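Long-range contacts in probable acetolactate synthase isozyme III (Small subunit) (Nitrosomonas europaea ATCC 19718, PDB 2PC6), which is the probable small subunit of an acetolactate synthase, a protein made of two ACT-type alpha/beta domains that associates with a second copy of itself: residues 3-8 and 54-59; 33-38 and 46-51; 87-92 and 146-151; 98-103 and 120-125. All coordinates share one frame; numbering follows the deposited sequence.

Interaction 1. Residues 3-8 and 54-59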
loop_
_atom_site.group_PDB
_atom_site.type_symbol
_atom_site.label_atom_id
_atom_site.label_comp_id
_atom_site.label_asym_id
_atom_site.label_seq_id
_atom_site.Cartn_x
_atom_site.Cartn_y
_atom_site.Cartn_z
HETATM N N MSE A 3 -17.836 -10.896 5.790
HETATM C CA MSE A 3 -17.241 -10.703 4.468
HETATM C C MSE A 3 -16.496 -9.362 4.367
HETATM O O MSE A 3 -16.685 -8.453 5.185
HETATM C CB MSE A 3 -18.287 -10.872 3.347
HETATM C CG MSE A 3 -17.750 -11.448 2.004
HETATM SE SE MSE A 3 -18.200 -13.346 1.636
HETATM C CE MSE A 3 -17.901 -13.435 -0.342
ATOM N N ARG A 4 -15.637 -9.280 3.356
ATOM C CA ARG A 4 -14.750 -8.148 3.097
ATOM C C ARG A 4 -15.445 -6.889 2.594
ATOM O O ARG A 4 -16.131 -6.918 1.580
ATOM C CB ARG A 4 -13.708 -8.539 2.052
ATOM C CG ARG A 4 -12.560 -9.350 2.572
ATOM C CD ARG A 4 -11.370 -9.220 1.617
ATOM N NE ARG A 4 -10.296 -10.147 1.990
ATOM N N HIS A 5 -15.232 -5.783 3.303
ATOM C CA HIS A 5 -15.600 -4.459 2.817
ATOM C C HIS A 5 -14.338 -3.630 2.600
ATOM O O HIS A 5 -13.391 -3.678 3.395
ATOM C CB HIS A 5 -16.518 -3.775 3.810
ATOM C CG HIS A 5 -17.814 -4.485 3.990
ATOM N ND1 HIS A 5 -19.012 -3.972 3.541
ATOM C CD2 HIS A 5 -18.100 -5.692 4.538
ATOM C CE1 HIS A 5 -19.979 -4.827 3.817
ATOM N NE2 HIS A 5 -19.452 -5.879 4.416
ATOM N N ILE A 6 -14.321 -2.891 1.508
ATOM C CA ILE A 6 -13.189 -2.048 1.169
ATOM C C ILE A 6 -13.751 -0.694 1.444
ATOM O O ILE A 6 -14.609 -0.236 0.711
ATOM C CB ILE A 6 -12.827 -2.159 -0.329
ATOM C CG1 ILE A 6 -12.451 -3.609 -0.713
ATOM C CG2 ILE A 6 -11.716 -1.185 -0.690
ATOM C CD1 ILE A 6 -12.449 -3.897 -2.198
ATOM N N ILE A 7 -13.346 -0.110 2.562
ATOM C CA ILE A 7 -13.625 1.279 2.906
ATOM C C ILE A 7 -12.540 2.239 2.342
ATOM O O ILE A 7 -11.315 2.015 2.471
ATOM C CB ILE A 7 -13.796 1.448 4.416
ATOM C CG1 ILE A 7 -15.194 0.989 4.825
ATOM C CG2 ILE A 7 -13.700 2.869 4.787
ATOM C CD1 ILE A 7 -15.251 -0.329 5.499
ATOM N N SER A 8 -13.038 3.297 1.709
ATOM C CA SER A 8 -12.252 4.327 1.082
ATOM C C SER A 8 -12.531 5.646 1.783
ATOM O O SER A 8 -13.694 6.029 1.975
ATOM C CB SER A 8 -12.746 4.473 -0.338
ATOM O OG SER A 8 -11.662 4.514 -1.235
ATOM N N GLY A 54 -16.337 -8.267 8.351
ATOM C CA GLY A 54 -17.427 -8.433 9.311
ATOM C C GLY A 54 -18.827 -8.512 8.753
ATOM O O GLY A 54 -19.036 -8.338 7.558
ATOM N N PRO A 55 -19.803 -8.800 9.627
ATOM C CA PRO A 55 -21.208 -8.686 9.255
ATOM C C PRO A 55 -21.552 -7.234 9.006
ATOM O O PRO A 55 -20.911 -6.354 9.574
ATOM C CB PRO A 55 -21.949 -9.217 10.500
ATOM C CG PRO A 55 -20.995 -9.084 11.613
ATOM C CD PRO A 55 -19.638 -9.283 11.014
ATOM N N ASP A 56 -22.555 -6.994 8.169
ATOM C CA ASP A 56 -22.921 -5.634 7.759
ATOM C C ASP A 56 -23.077 -4.632 8.888
ATOM O O ASP A 56 -22.594 -3.498 8.777
ATOM C CB ASP A 56 -24.185 -5.634 6.896
ATOM C CG ASP A 56 -23.876 -5.488 5.417
ATOM O OD1 ASP A 56 -23.127 -4.548 5.022
ATOM O OD2 ASP A 56 -24.383 -6.324 4.643
ATOM N N GLU A 57 -23.756 -5.062 9.956
ATOM C CA GLU A 57 -24.110 -4.197 11.082
ATOM C C GLU A 57 -22.867 -3.743 11.837
ATOM O O GLU A 57 -22.892 -2.712 12.533
ATOM C CB GLU A 57 -25.116 -4.889 12.033
ATOM N N ILE A 58 -21.780 -4.511 11.724
ATOM C CA ILE A 58 -20.527 -4.061 12.322
ATOM C C ILE A 58 -19.932 -2.998 11.406
ATOM O O ILE A 58 -19.634 -1.896 11.864
ATOM C CB ILE A 58 -19.554 -5.229 12.722
ATOM C CG1 ILE A 58 -20.150 -6.072 13.869
ATOM C CG2 ILE A 58 -18.212 -4.689 13.225
ATOM N N VAL A 59 -19.836 -3.284 10.114
ATOM C CA VAL A 59 -19.281 -2.311 9.179
ATOM C C VAL A 59 -20.010 -0.973 9.204
ATOM O O VAL A 59 -19.390 0.081 9.330
ATOM C CB VAL A 59 -19.160 -2.868 7.727
ATOM C CG1 VAL A 59 -19.031 -1.748 6.701
ATOM C CG2 VAL A 59 -17.993 -3.821 7.612
#
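Met-3, a selenomethionine, pairs with Gly-54 where strand 3-12 meets the end of strand 45-54. The pair is antiparallel and hydrogen-bonded: Gly-54 N donates to Met-3 O (3.2 Å), and the return bond from Met-3 N to Gly-54 O is weak. From Gly-54 the backbone turns into helix 56-68, with Pro-55 at its N-cap. His-5 meets the first turn of that helix. With CG anti to the carbonyl carbon (chi1 -63°), beside the backbone N, the His-5 ring is turned toward the helix and Val-59 CG2 stands over one face, a CH-pi contact 3.8 Å from the ring centroid. The methyl is displaced toward the rim, where CD2 of His-5 is 3.6 Å from CG2 of Val-59. The other methyl, Val-59 CG1, reaches 3.9 Å from His-5 ND1. Asp-56 crosses the imidazole at about a right angle, its OD1 3.4 Å from His-5 CE1 and its carboxylate plane turned 74° from the ring. Further along, Ile-7 CD1 touches Val-59 CG1 at 4.2 Å, extending the apolar seam between strand and helix. This is the packing of the second helix of an ACT domain against its first strand. His-5 ND1 is bonded to Asp-77 OD2 on strand 72-77; with a second carboxylate, that of Asp-56, also near the ring, the surroundings would tend to favour a protonated, positively charged imidazole.

Interaction 2. Residues 33-38 and 46-51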
loop_
_atom_site.group_PDB
_atom_site.type_symbol
_atom_site.label_atom_id
_atom_site.label_comp_id
_atom_site.label_asym_id
_atom_site.label_seq_id
_atom_site.Cartn_x
_atom_site.Cartn_y
_atom_site.Cartn_z
ATOM N N GLU A 33 -7.853 -5.693 8.008
ATOM C CA GLU A 33 -7.113 -6.729 7.331
ATOM C C GLU A 33 -5.852 -6.104 6.766
ATOM O O GLU A 33 -4.749 -6.627 6.949
ATOM C CB GLU A 33 -7.927 -7.396 6.247
ATOM C CG GLU A 33 -7.410 -8.779 5.994
ATOM C CD GLU A 33 -7.972 -9.397 4.747
ATOM O OE1 GLU A 33 -8.792 -8.746 4.054
ATOM O OE2 GLU A 33 -7.590 -10.550 4.446
ATOM N N SER A 34 -6.038 -4.961 6.107
ATOM C CA SER A 34 -4.966 -4.277 5.402
ATOM C C SER A 34 -5.292 -2.773 5.280
ATOM O O SER A 34 -6.451 -2.373 5.311
ATOM C CB SER A 34 -4.770 -4.905 4.020
ATOM O OG SER A 34 -5.647 -4.318 3.079
ATOM N N LEU A 35 -4.277 -1.951 5.093
ATOM C CA LEU A 35 -4.497 -0.536 5.083
ATOM C C LEU A 35 -3.478 0.172 4.179
ATOM O O LEU A 35 -2.289 0.037 4.394
ATOM C CB LEU A 35 -4.390 0.010 6.519
ATOM C CG LEU A 35 -4.676 1.501 6.680
ATOM C CD1 LEU A 35 -5.381 1.802 7.984
ATOM C CD2 LEU A 35 -3.376 2.319 6.576
ATOM N N SER A 36 -3.973 0.972 3.233
ATOM C CA SER A 36 -3.183 1.872 2.411
ATOM C C SER A 36 -3.570 3.316 2.629
ATOM O O SER A 36 -4.746 3.648 2.596
ATOM C CB SER A 36 -3.489 1.607 0.950
ATOM O OG SER A 36 -2.369 1.068 0.332
ATOM N N VAL A 37 -2.588 4.192 2.769
ATOM C CA VAL A 37 -2.856 5.617 2.827
ATOM C C VAL A 37 -1.674 6.363 2.168
ATOM O O VAL A 37 -0.537 5.950 2.293
ATOM C CB VAL A 37 -3.104 6.059 4.301
ATOM C CG1 VAL A 37 -1.901 5.756 5.189
ATOM C CG2 VAL A 37 -3.462 7.526 4.391
ATOM N N ALA A 38 -1.942 7.423 1.428
ATOM C CA ALA A 38 -0.890 8.255 0.812
ATOM C C ALA A 38 -1.550 9.534 0.342
ATOM O O ALA A 38 -2.770 9.576 0.239
ATOM C CB ALA A 38 -0.188 7.527 -0.366
ATOM N N SER A 46 -5.247 13.070 2.340
ATOM C CA SER A 46 -4.763 11.746 1.976
ATOM C C SER A 46 -5.924 10.823 1.708
ATOM O O SER A 46 -7.027 11.063 2.171
ATOM C CB SER A 46 -3.885 11.190 3.103
ATOM O OG SER A 46 -2.630 11.873 3.157
ATOM N N ARG A 47 -5.667 9.762 0.955
ATOM C CA ARG A 47 -6.704 8.807 0.558
ATOM C C ARG A 47 -6.378 7.495 1.226
ATOM O O ARG A 47 -5.290 6.946 1.099
ATOM C CB ARG A 47 -6.741 8.651 -0.976
ATOM C CG ARG A 47 -7.625 7.512 -1.545
ATOM C CD ARG A 47 -9.058 7.969 -1.629
ATOM N NE ARG A 47 -10.000 6.986 -2.188
ATOM C CZ ARG A 47 -10.669 7.149 -3.331
ATOM N NH1 ARG A 47 -10.486 8.226 -4.081
ATOM N NH2 ARG A 47 -11.528 6.233 -3.734
HETATM N N MSE A 48 -7.317 6.995 1.987
HETATM C CA MSE A 48 -7.055 5.763 2.663
HETATM C C MSE A 48 -7.957 4.717 2.104
HETATM O O MSE A 48 -9.151 4.954 1.895
HETATM C CB MSE A 48 -7.300 5.903 4.147
HETATM C CG MSE A 48 -7.061 4.626 4.921
HETATM SE SE MSE A 48 -7.269 4.935 6.878
HETATM C CE MSE A 48 -5.900 6.386 7.128
ATOM N N THR A 49 -7.373 3.553 1.881
ATOM C CA THR A 49 -8.137 2.394 1.543
ATOM C C THR A 49 -7.899 1.376 2.639
ATOM O O THR A 49 -6.780 0.927 2.849
ATOM C CB THR A 49 -7.718 1.810 0.183
ATOM O OG1 THR A 49 -7.760 2.848 -0.807
ATOM C CG2 THR A 49 -8.649 0.723 -0.194
ATOM N N LEU A 50 -8.975 1.005 3.297
ATOM C CA LEU A 50 -8.917 0.094 4.369
ATOM C C LEU A 50 -9.831 -1.127 4.105
ATOM O O LEU A 50 -10.971 -0.981 3.628
ATOM C CB LEU A 50 -9.412 0.859 5.576
ATOM C CG LEU A 50 -9.363 0.222 6.931
ATOM C CD1 LEU A 50 -9.526 1.369 7.871
ATOM C CD2 LEU A 50 -10.522 -0.774 7.075
ATOM N N VAL A 51 -9.341 -2.323 4.405
ATOM C CA VAL A 51 -10.151 -3.515 4.249
ATOM C C VAL A 51 -10.480 -4.043 5.625
ATOM O O VAL A 51 -9.591 -4.232 6.449
ATOM C CB VAL A 51 -9.412 -4.629 3.476
ATOM C CG1 VAL A 51 -10.217 -5.914 3.504
ATOM C CG2 VAL A 51 -9.114 -4.190 2.067
#
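Met-48, a selenomethionine, holds its CG anti to the backbone N (chi1 179°) and bends at its last torsion (chi3 -57°), which carries CE to Val-37 while SE meets Leu-35. SE of Met-48 lies 3.8 Å from Leu-35 CD1, a diagonal neighbour, and CE of Met-48 is equally far from Val-37 CG2, on the residue directly opposite. Leu-35 also keeps its CG anti to the backbone N, and its CD1 approaches Leu-50 CD1 at 4.2 Å. Leu-35 with Leu-50 and Val-37 with Met-48 are non-hydrogen-bonded pairs whose side chains share one face of the sheet, which helix 17-28 covers through Leu-18, Val-21 and Phe-25. The two strands form the beta hairpin 34-39/45-54 of the first ACT domain; segments 34-38 and 46-51 run antiparallel, 174° apart. Between those pairs lies the hydrogen-bonded pair Ser-36 and Thr-49: Ser-36 N reaches Thr-49 O at 2.8 Å, and Thr-49 N returns to Ser-36 O at 2.7 Å. Arg-47 N donates to Ala-38 O (3.0 Å), the opposite bond of that pair being weak. At the other end Glu-33 N binds Val-51 O at 2.8 Å. The side chains of Glu-33 and Val-51 lie alongside each other, OE1 of Glu-33 a tight 3.2 Å from CG1 of Val-51, and the same carboxylate oxygen is salt-bridged to Arg-4 NE. On the face of Ser-36 and Thr-49, Arg-47 turns away from the hairpin; its NH2 binds Ser-8 OG and its NH1 forms a salt bridge with Glu-147 of the second subunit.

Interaction 3. Residues 87-92 and 146-151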
loop_
_atom_site.group_PDB
_atom_site.type_symbol
_atom_site.label_atom_id
_atom_site.label_comp_id
_atom_site.label_asym_id
_atom_site.label_seq_id
_atom_site.Cartn_x
_atom_site.Cartn_y
_atom_site.Cartn_z
ATOM N N GLU A 87 -3.469 -4.498 -5.951
ATOM C CA GLU A 87 -2.521 -4.534 -4.886
ATOM C C GLU A 87 -1.165 -4.796 -5.481
ATOM O O GLU A 87 -1.056 -5.434 -6.537
ATOM C CB GLU A 87 -2.898 -5.665 -3.959
ATOM C CG GLU A 87 -2.187 -5.588 -2.611
ATOM C CD GLU A 87 -2.733 -6.643 -1.651
ATOM O OE1 GLU A 87 -3.710 -7.379 -2.045
ATOM O OE2 GLU A 87 -2.189 -6.725 -0.513
ATOM N N LEU A 88 -0.132 -4.303 -4.816
ATOM C CA LEU A 88 1.234 -4.668 -5.181
ATOM C C LEU A 88 1.892 -5.532 -4.106
ATOM O O LEU A 88 1.707 -5.337 -2.911
ATOM C CB LEU A 88 2.082 -3.421 -5.496
ATOM C CG LEU A 88 3.547 -3.658 -5.937
ATOM C CD1 LEU A 88 3.986 -2.625 -6.943
ATOM C CD2 LEU A 88 4.385 -3.507 -4.732
HETATM N N MSE A 89 2.681 -6.481 -4.540
HETATM C CA MSE A 89 3.350 -7.373 -3.641
HETATM C C MSE A 89 4.766 -7.666 -4.115
HETATM O O MSE A 89 5.030 -7.870 -5.306
HETATM C CB MSE A 89 2.538 -8.643 -3.531
HETATM C CG MSE A 89 3.225 -9.752 -2.846
HETATM SE SE MSE A 89 1.965 -11.267 -2.584
HETATM C CE MSE A 89 1.825 -11.867 -4.445
ATOM N N LEU A 90 5.656 -7.706 -3.142
ATOM C CA LEU A 90 7.028 -8.137 -3.286
ATOM C C LEU A 90 7.256 -9.438 -2.476
ATOM O O LEU A 90 7.117 -9.453 -1.234
ATOM C CB LEU A 90 7.935 -7.036 -2.736
ATOM C CG LEU A 90 8.757 -6.124 -3.646
ATOM C CD1 LEU A 90 8.084 -5.734 -4.952
ATOM C CD2 LEU A 90 9.183 -4.904 -2.866
ATOM N N VAL A 91 7.649 -10.500 -3.180
ATOM C CA VAL A 91 7.862 -11.812 -2.598
ATOM C C VAL A 91 9.311 -12.209 -2.807
ATOM O O VAL A 91 9.757 -12.392 -3.967
ATOM C CB VAL A 91 7.034 -12.852 -3.355
ATOM C CG1 VAL A 91 7.093 -14.146 -2.642
ATOM C CG2 VAL A 91 5.635 -12.390 -3.438
ATOM N N LYS A 92 10.057 -12.369 -1.715
ATOM C CA LYS A 92 11.446 -12.832 -1.853
ATOM C C LYS A 92 11.485 -14.333 -1.623
ATOM O O LYS A 92 11.027 -14.798 -0.596
ATOM C CB LYS A 92 12.375 -12.077 -0.893
ATOM C CG LYS A 92 13.760 -12.647 -0.764
ATOM C CD LYS A 92 14.579 -11.935 0.346
ATOM C CE LYS A 92 14.699 -10.446 0.024
ATOM N NZ LYS A 92 15.364 -9.684 1.112
ATOM N N LEU A 146 10.920 -16.493 1.494
ATOM C CA LEU A 146 11.770 -15.927 2.559
ATOM C C LEU A 146 11.103 -14.802 3.349
ATOM O O LEU A 146 11.196 -14.765 4.583
ATOM C CB LEU A 146 13.117 -15.460 2.023
ATOM C CG LEU A 146 13.992 -16.534 1.396
ATOM C CD1 LEU A 146 15.081 -15.872 0.588
ATOM C CD2 LEU A 146 14.577 -17.380 2.510
ATOM N N GLU A 147 10.460 -13.876 2.633
ATOM C CA GLU A 147 9.605 -12.823 3.240
ATOM C C GLU A 147 8.771 -12.188 2.114
ATOM O O GLU A 147 9.027 -12.422 0.943
ATOM C CB GLU A 147 10.436 -11.757 3.971
ATOM C CG GLU A 147 11.413 -11.099 3.042
ATOM C CD GLU A 147 12.313 -10.070 3.695
ATOM O OE1 GLU A 147 12.081 -9.657 4.850
ATOM O OE2 GLU A 147 13.293 -9.668 3.028
ATOM N N ILE A 148 7.806 -11.376 2.489
ATOM C CA ILE A 148 6.804 -10.815 1.585
ATOM C C ILE A 148 6.445 -9.405 2.066
ATOM O O ILE A 148 6.284 -9.190 3.263
ATOM C CB ILE A 148 5.521 -11.675 1.653
ATOM C CG1 ILE A 148 5.624 -12.855 0.709
ATOM C CG2 ILE A 148 4.235 -10.865 1.367
ATOM C CD1 ILE A 148 4.333 -13.714 0.819
ATOM N N ALA A 149 6.342 -8.457 1.132
ATOM C CA ALA A 149 5.871 -7.113 1.422
ATOM C C ALA A 149 4.835 -6.754 0.380
ATOM O O ALA A 149 5.077 -6.743 -0.829
ATOM C CB ALA A 149 6.986 -6.123 1.456
ATOM N N ARG A 150 3.674 -6.439 0.917
ATOM C CA ARG A 150 2.429 -6.473 0.232
ATOM C C ARG A 150 1.749 -5.215 0.684
ATOM O O ARG A 150 1.629 -4.970 1.889
ATOM C CB ARG A 150 1.706 -7.726 0.695
ATOM C CG ARG A 150 0.269 -7.821 0.321
ATOM C CD ARG A 150 -0.273 -9.186 0.663
ATOM N NE ARG A 150 -1.566 -9.352 0.024
ATOM C CZ ARG A 150 -2.099 -10.531 -0.285
ATOM N NH1 ARG A 150 -1.437 -11.650 -0.008
ATOM N NH2 ARG A 150 -3.280 -10.596 -0.898
ATOM N N THR A 151 1.339 -4.397 -0.289
ATOM C CA THR A 151 0.992 -2.984 -0.052
ATOM C C THR A 151 -0.397 -2.773 0.479
ATOM O O THR A 151 -0.741 -1.627 0.820
ATOM C CB THR A 151 0.993 -2.088 -1.320
ATOM O OG1 THR A 151 0.083 -2.625 -2.301
ATOM C CG2 THR A 151 2.350 -1.932 -1.869
#
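Lys-92 and Glu-147 form a salt bridge, NZ of Lys-92 lying 2.8 Å from OE2 of Glu-147 and meeting it nearly along its C-O bond. The two side chains lie side by side, pointing the same way, the Lys-92 chain bending at chi3 (-60°), which sets the place of CE. Strands 83-94 and 145-157 are antiparallel neighbours in the second ACT-like sheet, 145-157 being an outermost strand within this chain, and a classic beta bulge breaks their regularity: Leu-146 and Glu-147 both face Lys-92, whose O takes a 2.7 Å bond from Leu-146 N and a weak one from Glu-147 N. NZ of Lys-92 also binds backbone oxygens of Ser-157 and Gly-159 of the second subunit. At the other end Arg-150 NE presents its in-plane edge to Glu-87 OE2 in a second salt bridge, although the place of that oxygen is less sure; Arg-150 NH2 has Asp-134 as another partner. Thr-151 OG1 accepts from Leu-88 N (3.0 Å). In the middle, Leu-90 and Ala-149 exchange two short bonds, Leu-90 N to Ala-149 O being 2.6 Å. On the face turned to helix 130-139, Val-91 and Ile-148 point the same way, CG1 of Val-91 resting 3.9 Å from CG1 of Ile-148.

Interaction 4. Residues 98-103 and 120-125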
loop_
_atom_site.group_PDB
_atom_site.type_symbol
_atom_site.label_atom_id
_atom_site.label_comp_id
_atom_site.label_asym_id
_atom_site.label_seq_id
_atom_site.Cartn_x
_atom_site.Cartn_y
_atom_site.Cartn_z
ATOM N N LYS A 98 16.646 -26.544 -9.624
ATOM C CA LYS A 98 15.481 -26.585 -10.480
ATOM C C LYS A 98 14.421 -25.568 -10.029
ATOM O O LYS A 98 13.552 -25.194 -10.805
ATOM C CB LYS A 98 14.947 -28.030 -10.680
ATOM C CG LYS A 98 14.495 -28.810 -9.430
ATOM N N ASP A 99 14.520 -25.075 -8.796
ATOM C CA ASP A 99 13.513 -24.134 -8.329
ATOM C C ASP A 99 13.699 -22.774 -8.945
ATOM O O ASP A 99 12.773 -21.970 -8.958
ATOM C CB ASP A 99 13.501 -24.042 -6.819
ATOM C CG ASP A 99 12.733 -25.160 -6.201
ATOM O OD1 ASP A 99 11.856 -25.702 -6.904
ATOM O OD2 ASP A 99 12.995 -25.495 -5.021
ATOM N N ARG A 100 14.894 -22.547 -9.486
ATOM C CA ARG A 100 15.149 -21.352 -10.259
ATOM C C ARG A 100 14.284 -21.307 -11.502
ATOM O O ARG A 100 13.734 -20.270 -11.806
ATOM C CB ARG A 100 16.616 -21.241 -10.637
ATOM C CG ARG A 100 17.353 -20.429 -9.647
ATOM C CD ARG A 100 18.831 -20.359 -9.916
ATOM N NE ARG A 100 19.298 -19.035 -10.377
ATOM C CZ ARG A 100 19.241 -17.890 -9.688
ATOM N NH1 ARG A 100 18.682 -17.804 -8.464
ATOM N NH2 ARG A 100 19.763 -16.809 -10.229
ATOM N N GLU A 101 14.144 -22.432 -12.191
ATOM C CA GLU A 101 13.322 -22.477 -13.376
ATOM C C GLU A 101 11.843 -22.340 -12.956
ATOM O O GLU A 101 11.083 -21.582 -13.583
ATOM C CB GLU A 101 13.567 -23.767 -14.180
ATOM C CG GLU A 101 14.423 -23.648 -15.479
ATOM C CD GLU A 101 15.917 -24.153 -15.335
ATOM O OE1 GLU A 101 16.332 -24.449 -14.161
ATOM O OE2 GLU A 101 16.663 -24.215 -16.388
ATOM N N GLU A 102 11.457 -23.051 -11.890
ATOM C CA GLU A 102 10.088 -23.064 -11.421
ATOM C C GLU A 102 9.589 -21.668 -11.032
ATOM O O GLU A 102 8.510 -21.252 -11.468
ATOM C CB GLU A 102 9.919 -24.052 -10.255
ATOM C CG GLU A 102 8.470 -24.071 -9.615
ATOM C CD GLU A 102 7.346 -24.549 -10.575
ATOM O OE1 GLU A 102 7.645 -25.186 -11.605
ATOM O OE2 GLU A 102 6.155 -24.321 -10.289
HETATM N N MSE A 103 10.384 -20.958 -10.221
HETATM C CA MSE A 103 10.096 -19.591 -9.775
HETATM C C MSE A 103 10.045 -18.652 -10.936
HETATM O O MSE A 103 9.206 -17.762 -10.955
HETATM C CB MSE A 103 11.134 -19.074 -8.779
HETATM C CG MSE A 103 11.125 -19.741 -7.435
HETATM SE SE MSE A 103 9.406 -19.605 -6.499
HETATM C CE MSE A 103 8.492 -21.214 -7.186
ATOM N N GLU A 120 21.012 -17.520 -5.471
ATOM C CA GLU A 120 20.191 -18.374 -4.631
ATOM C C GLU A 120 18.836 -17.769 -4.339
ATOM O O GLU A 120 18.000 -18.392 -3.685
ATOM C CB GLU A 120 20.903 -18.633 -3.310
ATOM C CG GLU A 120 22.179 -19.492 -3.407
ATOM C CD GLU A 120 23.443 -18.708 -3.805
ATOM O OE1 GLU A 120 23.470 -17.478 -3.580
ATOM O OE2 GLU A 120 24.417 -19.331 -4.336
ATOM N N LEU A 121 18.607 -16.539 -4.784
ATOM C CA LEU A 121 17.283 -15.938 -4.568
ATOM C C LEU A 121 16.705 -15.046 -5.680
ATOM O O LEU A 121 17.425 -14.579 -6.562
ATOM C CB LEU A 121 17.232 -15.260 -3.202
ATOM C CG LEU A 121 17.790 -13.881 -2.941
ATOM C CD1 LEU A 121 16.906 -12.763 -3.566
ATOM C CD2 LEU A 121 17.855 -13.695 -1.415
ATOM N N TYR A 122 15.394 -14.831 -5.633
ATOM C CA TYR A 122 14.741 -13.851 -6.482
ATOM C C TYR A 122 13.841 -12.994 -5.620
ATOM O O TYR A 122 13.208 -13.513 -4.669
ATOM C CB TYR A 122 13.827 -14.535 -7.474
ATOM C CG TYR A 122 14.452 -15.330 -8.600
ATOM C CD1 TYR A 122 15.604 -14.903 -9.243
ATOM C CD2 TYR A 122 13.820 -16.475 -9.070
ATOM C CE1 TYR A 122 16.103 -15.598 -10.300
ATOM C CE2 TYR A 122 14.314 -17.178 -10.106
ATOM C CZ TYR A 122 15.458 -16.742 -10.717
ATOM O OH TYR A 122 15.945 -17.451 -11.770
ATOM N N THR A 123 13.725 -11.709 -5.961
ATOM C CA THR A 123 12.624 -10.952 -5.433
ATOM C C THR A 123 11.680 -10.658 -6.559
ATOM O O THR A 123 12.081 -10.043 -7.544
ATOM C CB THR A 123 13.057 -9.702 -4.741
ATOM O OG1 THR A 123 13.818 -10.089 -3.614
ATOM C CG2 THR A 123 11.848 -8.949 -4.195
ATOM N N ILE A 124 10.437 -11.126 -6.423
ATOM C CA ILE A 124 9.413 -11.008 -7.491
ATOM C C ILE A 124 8.380 -9.929 -7.203
ATOM O O ILE A 124 7.849 -9.865 -6.108
ATOM C CB ILE A 124 8.698 -12.366 -7.703
ATOM C CG1 ILE A 124 9.749 -13.451 -8.029
ATOM C CG2 ILE A 124 7.687 -12.268 -8.833
ATOM C CD1 ILE A 124 9.249 -14.899 -7.995
ATOM N N GLU A 125 8.091 -9.089 -8.195
ATOM C CA GLU A 125 7.105 -8.041 -8.047
ATOM C C GLU A 125 5.812 -8.438 -8.757
ATOM O O GLU A 125 5.832 -8.759 -9.945
ATOM C CB GLU A 125 7.663 -6.794 -8.666
ATOM C CG GLU A 125 6.773 -5.586 -8.574
ATOM C CD GLU A 125 6.980 -4.661 -9.772
ATOM O OE1 GLU A 125 8.072 -4.034 -9.970
ATOM O OE2 GLU A 125 6.013 -4.572 -10.554
#
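Arg-100 and Tyr-122 bear most of this contact, in which helix 98-109 packs on strand 121-128 of the second ACT-like domain. The axes of segments 98-103 and 121-125 are 11° apart in direction and approach to 9.8 Å. The phenol end of Tyr-122 lies over one face of the Arg-100 guanidinium: OH of Tyr-122 sits 3.9 Å above the guanidinium plane, over its centre, and CE1 of Tyr-122 is equally far from NH1 of Arg-100. The two planes are 30° apart and the side chains cross obliquely. Bonds from NH1 of Arg-100 to the backbone oxygens of Thr-118 and Ala-95 fix this group from beyond the contact; they reach strand 113-118 through Thr-118 and the loop at Ala-95, and hold the guanidinium under the Tyr-122 OH. The Tyr-122 ring turns an edge to the helix. Two partners lie at that edge, close to the ring plane: Arg-100 O, 3.6 Å from Tyr-122 CE2, and the CB of Met-103, a selenomethionine. Met-103 thus makes its contact through the base of its side chain, whose selenium end leads off in another direction. The same side of the sheet continues to Ile-124, where strand 113-118 contributes Ile-114 beside both Tyr-122 and Ile-124. CB of Met-103 lies 3.7 Å from CD2 of Tyr-122.

The four contacts fall into two domains of like topology, each an antiparallel sheet of strand order 2-3-1-4 with two helices, as expected for ACT domains. Interactions 1 and 2 share the first sheet, their centres 14 Å apart, with interaction 2 nested along the chain inside the loop closed by interaction 1. Both close before interactions 3 and 4 open; these repeat the nesting in the second sheet, also 14 Å apart, joined through neighbouring strands 83-94 and 121-128. Between the domains, interactions 2 and 3 touch where Ser-36 OG approaches Thr-151 O, whereas interactions 1 and 4 are 37 Å apart between centres. Interactions 2, 3 and 4 also reach the second subunit, so both domains take part in the subunit interface.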